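Local coordinates for TerD domain-containing protein (Streptomyces coelicolor A3, PDB 2QZ7) that is of uncertain function but belongs to the TerD family, whose members are linked to tellurite resistance, and carries bound sodium ions, at residues G22-P34 against V125-L139. Residues are numbered along the deposited sequence; the frame is centred on the assembly and turned at random.
Sequences GLKRVDVRLKWDP and VSNTGVVVAEGYREL. With NA (sodium ion), chain E; NA (sodium ion), chain C.
The carboxylate of Glu134 is gripped at both oxygens: OE2 accepts the backbone N-H of Lys24 at 3.0 Å, from above the carboxylate plane, while OE1 takes a straight bond from Arg137 NH2 at 2.8 Å. Glutamate suits this place because its extended chain, with CG anti to the backbone N (chi1 -171°), spans from the end of its strand to the loop before 26-31. Strands 26-31 and 129-134 are antiparallel neighbours in one five-stranded sheet of a two-sheet beta sandwich, and a type II' turn, Glu134 to Arg137, leads from the second into the edge strand 137-142. Asp27, Arg29 and Lys31 each exchange two backbone bonds with Ala133, Val131 and Gly129 respectively.

On the inward face the residues are apolar, for they meet the other sheet: Val28 CG1 touches Val130 CG2 at 3.6 Å, and Val26 CG2 packs on Leu139 CD1 at 3.8 Å, near Phe158. The opposite face is more polar. There Arg29 lies side by side with Val131, its NH2 3.5 Å from Val131 CG1, and the bend at chi3 (-74°) lays the guanidinium across the neighbouring strand, over Val131 and Ala133, while NE stays near Asp27 OD1. Arg29 NE donates to a water that in turn reaches Val131 O; Asp27 OD1 is a charge partner lying well out of the guanidinium plane. Gly129, lacking a side chain, leaves room for the extended Lys31, whose CE comes 4.1 Å from the glycine CA.

Beyond the strands the register slips by one residue: Asp33 N bonds to Ser126 O, not to Asn127, which has a positive phi. The loops also supply sodium ligands. Trp32 O binds one ion with Gly84 and Gly86; at another, joined by Phe122, Val125 O lies 2.4 Å and Thr128 OG1 2.7 Å from the metal.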
loop_
_atom_site.group_PDB
_atom_site.type_symbol
_atom_site.label_atom_id
_atom_site.label_comp_id
_atom_site.label_asym_id
_atom_site.label_seq_id
_atom_site.Cartn_x
_atom_site.Cartn_y
_atom_site.Cartn_z
ATOM N N GLY A 22 14.508 1.782 15.761
ATOM C CA GLY A 22 13.168 1.565 15.138
ATOM C C GLY A 22 13.184 0.509 14.052
ATOM O O GLY A 22 14.002 -0.415 14.089
ATOM N N LEU A 23 12.280 0.652 13.079
ATOM C CA LEU A 23 12.137 -0.317 11.995
ATOM C C LEU A 23 13.213 -0.110 10.965
ATOM O O LEU A 23 13.534 1.006 10.604
ATOM C CB LEU A 23 10.776 -0.168 11.294
ATOM C CG LEU A 23 9.470 -0.593 11.950
ATOM C CD1 LEU A 23 9.441 -0.459 13.485
ATOM C CD2 LEU A 23 8.381 0.254 11.309
ATOM N N LYS A 24 13.736 -1.193 10.437
ATOM C CA LYS A 24 14.860 -1.063 9.545
ATOM C C LYS A 24 14.435 -1.440 8.191
ATOM O O LYS A 24 14.782 -0.785 7.226
ATOM C CB LYS A 24 16.015 -1.962 9.979
ATOM C CG LYS A 24 16.768 -1.460 11.188
ATOM C CD LYS A 24 17.808 -2.491 11.569
ATOM C CE LYS A 24 18.809 -1.928 12.549
ATOM N NZ LYS A 24 20.089 -2.692 12.448
ATOM N N ARG A 25 13.703 -2.539 8.115
ATOM C CA ARG A 25 13.187 -3.006 6.867
ATOM C C ARG A 25 11.803 -3.606 7.131
ATOM O O ARG A 25 11.534 -4.127 8.224
ATOM C CB ARG A 25 14.163 -3.971 6.187
ATOM C CG ARG A 25 14.300 -5.366 6.790
ATOM C CD ARG A 25 13.247 -6.311 6.187
ATOM N NE ARG A 25 13.801 -7.647 5.913
ATOM C CZ ARG A 25 14.335 -8.004 4.747
ATOM N NH1 ARG A 25 14.377 -7.124 3.749
ATOM N NH2 ARG A 25 14.834 -9.240 4.576
ATOM N N VAL A 26 10.916 -3.466 6.166
ATOM C CA VAL A 26 9.540 -3.851 6.352
ATOM C C VAL A 26 9.047 -4.363 5.013
ATOM O O VAL A 26 9.570 -3.965 3.972
ATOM C CB VAL A 26 8.674 -2.653 6.887
ATOM C CG1 VAL A 26 8.406 -1.640 5.828
ATOM C CG2 VAL A 26 7.380 -3.149 7.462
ATOM N N ASP A 27 8.103 -5.288 5.035
ATOM C CA ASP A 27 7.479 -5.728 3.784
ATOM C C ASP A 27 5.972 -5.798 3.905
ATOM O O ASP A 27 5.408 -5.872 5.026
ATOM C CB ASP A 27 8.056 -7.054 3.274
ATOM C CG ASP A 27 7.544 -8.261 4.050
ATOM O OD1 ASP A 27 6.955 -9.175 3.445
ATOM O OD2 ASP A 27 7.756 -8.321 5.270
ATOM N N VAL A 28 5.332 -5.713 2.738
ATOM C CA VAL A 28 3.914 -5.741 2.622
ATOM C C VAL A 28 3.606 -6.830 1.596
ATOM O O VAL A 28 4.143 -6.830 0.489
ATOM C CB VAL A 28 3.374 -4.378 2.146
ATOM C CG1 VAL A 28 1.846 -4.408 1.987
ATOM C CG2 VAL A 28 3.793 -3.271 3.134
ATOM N N ARG A 29 2.773 -7.782 1.981
ATOM C CA ARG A 29 2.373 -8.863 1.043
ATOM C C ARG A 29 0.874 -8.827 0.894
ATOM O O ARG A 29 0.146 -8.605 1.888
ATOM C CB ARG A 29 2.803 -10.237 1.589
ATOM C CG ARG A 29 4.307 -10.499 1.546
ATOM C CD ARG A 29 4.670 -11.756 2.390
ATOM N NE ARG A 29 4.575 -11.399 3.807
ATOM C CZ ARG A 29 4.645 -12.250 4.827
ATOM N NH1 ARG A 29 4.807 -13.535 4.609
ATOM N NH2 ARG A 29 4.570 -11.800 6.077
ATOM N N LEU A 30 0.413 -9.104 -0.329
ATOM C CA LEU A 30 -0.996 -8.984 -0.672
ATOM C C LEU A 30 -1.505 -10.250 -1.394
ATOM O O LEU A 30 -0.804 -10.784 -2.260
ATOM C CB LEU A 30 -1.162 -7.762 -1.587
ATOM C CG LEU A 30 -2.505 -7.564 -2.311
ATOM C CD1 LEU A 30 -3.595 -7.302 -1.277
ATOM C CD2 LEU A 30 -2.352 -6.351 -3.251
ATOM N N LYS A 31 -2.683 -10.754 -0.996
ATOM C CA LYS A 31 -3.337 -11.889 -1.683
ATOM C C LYS A 31 -4.747 -11.482 -2.065
ATOM O O LYS A 31 -5.314 -10.585 -1.446
ATOM C CB LYS A 31 -3.384 -13.131 -0.758
ATOM C CG LYS A 31 -4.174 -12.920 0.547
ATOM C CD LYS A 31 -4.260 -14.225 1.364
ATOM C CE LYS A 31 -5.133 -14.041 2.612
ATOM N NZ LYS A 31 -5.460 -15.352 3.304
ATOM N N TRP A 32 -5.301 -12.155 -3.075
ATOM C CA TRP A 32 -6.696 -12.041 -3.498
ATOM C C TRP A 32 -7.048 -13.124 -4.514
ATOM O O TRP A 32 -6.177 -13.650 -5.218
ATOM C CB TRP A 32 -7.013 -10.644 -4.061
ATOM C CG TRP A 32 -6.484 -10.321 -5.456
ATOM C CD1 TRP A 32 -7.165 -10.443 -6.665
ATOM C CD2 TRP A 32 -5.213 -9.748 -5.770
ATOM N NE1 TRP A 32 -6.372 -9.972 -7.696
ATOM C CE2 TRP A 32 -5.170 -9.555 -7.179
ATOM C CE3 TRP A 32 -4.095 -9.355 -4.985
ATOM C CZ2 TRP A 32 -4.048 -9.002 -7.831
ATOM C CZ3 TRP A 32 -2.997 -8.802 -5.621
ATOM C CH2 TRP A 32 -2.976 -8.635 -7.042
ATOM N N ASP A 33 -8.318 -13.499 -4.576
ATOM C CA ASP A 33 -8.731 -14.505 -5.555
ATOM C C ASP A 33 -9.020 -13.894 -6.915
ATOM O O ASP A 33 -9.563 -12.790 -6.991
ATOM C CB ASP A 33 -9.946 -15.298 -5.073
ATOM C CG ASP A 33 -9.621 -16.185 -3.892
ATOM O OD1 ASP A 33 -8.414 -16.486 -3.655
ATOM O OD2 ASP A 33 -10.583 -16.585 -3.204
ATOM N N PRO A 34 -8.709 -14.634 -7.997
ATOM C CA PRO A 34 -9.002 -14.156 -9.337
ATOM C C PRO A 34 -10.522 -14.218 -9.611
ATOM O O PRO A 34 -11.273 -14.752 -8.792
ATOM C CB PRO A 34 -8.241 -15.143 -10.223
ATOM C CG PRO A 34 -8.312 -16.451 -9.436
ATOM C CD PRO A 34 -8.109 -15.986 -8.014
ATOM N N VAL A 125 -14.315 -8.658 -4.065
ATOM C CA VAL A 125 -13.143 -9.498 -4.371
ATOM C C VAL A 125 -12.864 -10.440 -3.190
ATOM O O VAL A 125 -12.638 -9.972 -2.056
ATOM C CB VAL A 125 -11.843 -8.650 -4.685
ATOM C CG1 VAL A 125 -10.694 -9.563 -5.188
ATOM C CG2 VAL A 125 -12.118 -7.526 -5.699
ATOM N N SER A 126 -12.883 -11.756 -3.439
ATOM C CA SER A 126 -12.788 -12.731 -2.340
ATOM C C SER A 126 -11.367 -12.992 -1.832
ATOM O O SER A 126 -10.378 -12.954 -2.589
ATOM C CB SER A 126 -13.612 -14.026 -2.591
ATOM O OG SER A 126 -13.484 -14.532 -3.901
ATOM N N ASN A 127 -11.279 -13.169 -0.517
ATOM C CA ASN A 127 -10.038 -13.480 0.146
ATOM C C ASN A 127 -8.951 -12.462 -0.116
ATOM O O ASN A 127 -7.796 -12.813 -0.366
ATOM C CB ASN A 127 -9.599 -14.900 -0.223
ATOM C CG ASN A 127 -10.505 -15.954 0.389
ATOM O OD1 ASN A 127 -11.229 -16.674 -0.322
ATOM N ND2 ASN A 127 -10.484 -16.040 1.720
ATOM N N THR A 128 -9.350 -11.185 -0.082
ATOM C CA THR A 128 -8.419 -10.093 -0.126
ATOM C C THR A 128 -7.764 -10.030 1.233
ATOM O O THR A 128 -8.466 -10.011 2.252
ATOM C CB THR A 128 -9.109 -8.747 -0.382
ATOM O OG1 THR A 128 -10.081 -8.520 0.646
ATOM C CG2 THR A 128 -9.765 -8.723 -1.780
ATOM N N GLY A 129 -6.426 -10.011 1.247
ATOM C CA GLY A 129 -5.671 -9.954 2.507
ATOM C C GLY A 129 -4.321 -9.279 2.365
ATOM O O GLY A 129 -3.663 -9.368 1.322
ATOM N N VAL A 130 -3.887 -8.630 3.428
ATOM C CA VAL A 130 -2.584 -7.993 3.466
ATOM C C VAL A 130 -1.880 -8.340 4.792
ATOM O O VAL A 130 -2.528 -8.527 5.831
ATOM C CB VAL A 130 -2.724 -6.438 3.224
ATOM C CG1 VAL A 130 -3.434 -5.715 4.409
ATOM C CG2 VAL A 130 -1.394 -5.795 2.873
ATOM N N VAL A 131 -0.561 -8.458 4.743
ATOM C CA VAL A 131 0.239 -8.609 5.954
ATOM C C VAL A 131 1.423 -7.653 5.886
ATOM O O VAL A 131 2.153 -7.634 4.880
ATOM C CB VAL A 131 0.747 -10.093 6.143
ATOM C CG1 VAL A 131 1.686 -10.218 7.370
ATOM C CG2 VAL A 131 -0.433 -11.075 6.271
ATOM N N VAL A 132 1.595 -6.859 6.952
ATOM C CA VAL A 132 2.704 -5.952 7.095
ATOM C C VAL A 132 3.626 -6.515 8.190
ATOM O O VAL A 132 3.173 -6.820 9.293
ATOM C CB VAL A 132 2.177 -4.536 7.482
ATOM C CG1 VAL A 132 3.316 -3.532 7.661
ATOM C CG2 VAL A 132 1.197 -4.072 6.419
ATOM N N ALA A 133 4.912 -6.662 7.899
ATOM C CA ALA A 133 5.825 -7.272 8.895
ATOM C C ALA A 133 7.197 -6.662 8.857
ATOM O O ALA A 133 7.605 -6.128 7.828
ATOM C CB ALA A 133 5.942 -8.752 8.651
ATOM N N GLU A 134 7.918 -6.761 9.981
ATOM C CA GLU A 134 9.357 -6.546 9.966
ATOM C C GLU A 134 10.042 -7.908 10.144
ATOM O O GLU A 134 10.115 -8.437 11.268
ATOM C CB GLU A 134 9.831 -5.558 11.054
ATOM C CG GLU A 134 11.304 -5.205 10.839
ATOM C CD GLU A 134 12.014 -4.448 11.978
ATOM O OE1 GLU A 134 11.582 -4.503 13.170
ATOM O OE2 GLU A 134 13.072 -3.844 11.650
ATOM N N GLY A 135 10.521 -8.488 9.044
ATOM C CA GLY A 135 11.037 -9.849 9.107
ATOM C C GLY A 135 9.956 -10.761 9.650
ATOM O O GLY A 135 8.841 -10.837 9.097
ATOM N N TYR A 136 10.277 -11.446 10.733
ATOM C CA TYR A 136 9.320 -12.290 11.462
ATOM C C TYR A 136 8.400 -11.616 12.509
ATOM O O TYR A 136 7.619 -12.311 13.170
ATOM C CB TYR A 136 10.054 -13.469 12.101
ATOM C CG TYR A 136 10.764 -14.316 11.090
ATOM C CD1 TYR A 136 10.072 -15.226 10.309
ATOM C CD2 TYR A 136 12.127 -14.193 10.907
ATOM C CE1 TYR A 136 10.721 -15.993 9.341
ATOM C CE2 TYR A 136 12.798 -14.966 9.978
ATOM C CZ TYR A 136 12.097 -15.858 9.192
ATOM O OH TYR A 136 12.801 -16.599 8.277
ATOM N N ARG A 137 8.491 -10.295 12.673
ATOM C CA ARG A 137 7.557 -9.580 13.566
ATOM C C ARG A 137 6.341 -9.063 12.794
ATOM O O ARG A 137 6.468 -8.133 11.997
ATOM C CB ARG A 137 8.251 -8.421 14.239
ATOM C CG ARG A 137 7.592 -8.010 15.580
ATOM C CD ARG A 137 8.543 -7.168 16.402
ATOM N NE ARG A 137 9.127 -6.101 15.585
ATOM C CZ ARG A 137 8.557 -4.915 15.354
ATOM N NH1 ARG A 137 7.374 -4.604 15.885
ATOM N NH2 ARG A 137 9.181 -4.033 14.585
ATOM N N GLU A 138 5.177 -9.683 13.009
ATOM C CA GLU A 138 3.965 -9.241 12.361
ATOM C C GLU A 138 3.554 -7.855 12.862
ATOM O O GLU A 138 3.434 -7.652 14.061
ATOM C CB GLU A 138 2.821 -10.236 12.575
ATOM C CG GLU A 138 1.596 -9.976 11.661
ATOM C CD GLU A 138 0.264 -10.250 12.377
ATOM O OE1 GLU A 138 -0.081 -11.437 12.590
ATOM O OE2 GLU A 138 -0.443 -9.276 12.732
ATOM N N LEU A 139 3.326 -6.922 11.935
ATOM C CA LEU A 139 2.845 -5.575 12.306
ATOM C C LEU A 139 1.341 -5.430 12.135
ATOM O O LEU A 139 0.651 -4.916 13.004
ATOM C CB LEU A 139 3.604 -4.481 11.543
ATOM C CG LEU A 139 5.112 -4.375 11.812
ATOM C CD1 LEU A 139 5.737 -3.295 10.922
ATOM C CD2 LEU A 139 5.395 -4.080 13.289
HETATM NA NA NA E . -12.662 -8.762 -0.010
HETATM NA NA NA C . -4.760 -15.398 -5.628
HETATM O O HOH W 1 4.617 -9.007 5.293
HETATM O O HOH W 2 10.117 -7.641 6.391
HETATM O O HOH W 3 -4.044 -14.914 -3.518
HETATM O O HOH W 4 -12.525 -12.735 -6.003
HETATM O O HOH W 5 -6.723 -14.933 -1.699
HETATM O O HOH W 6 -12.920 -7.586 1.822
#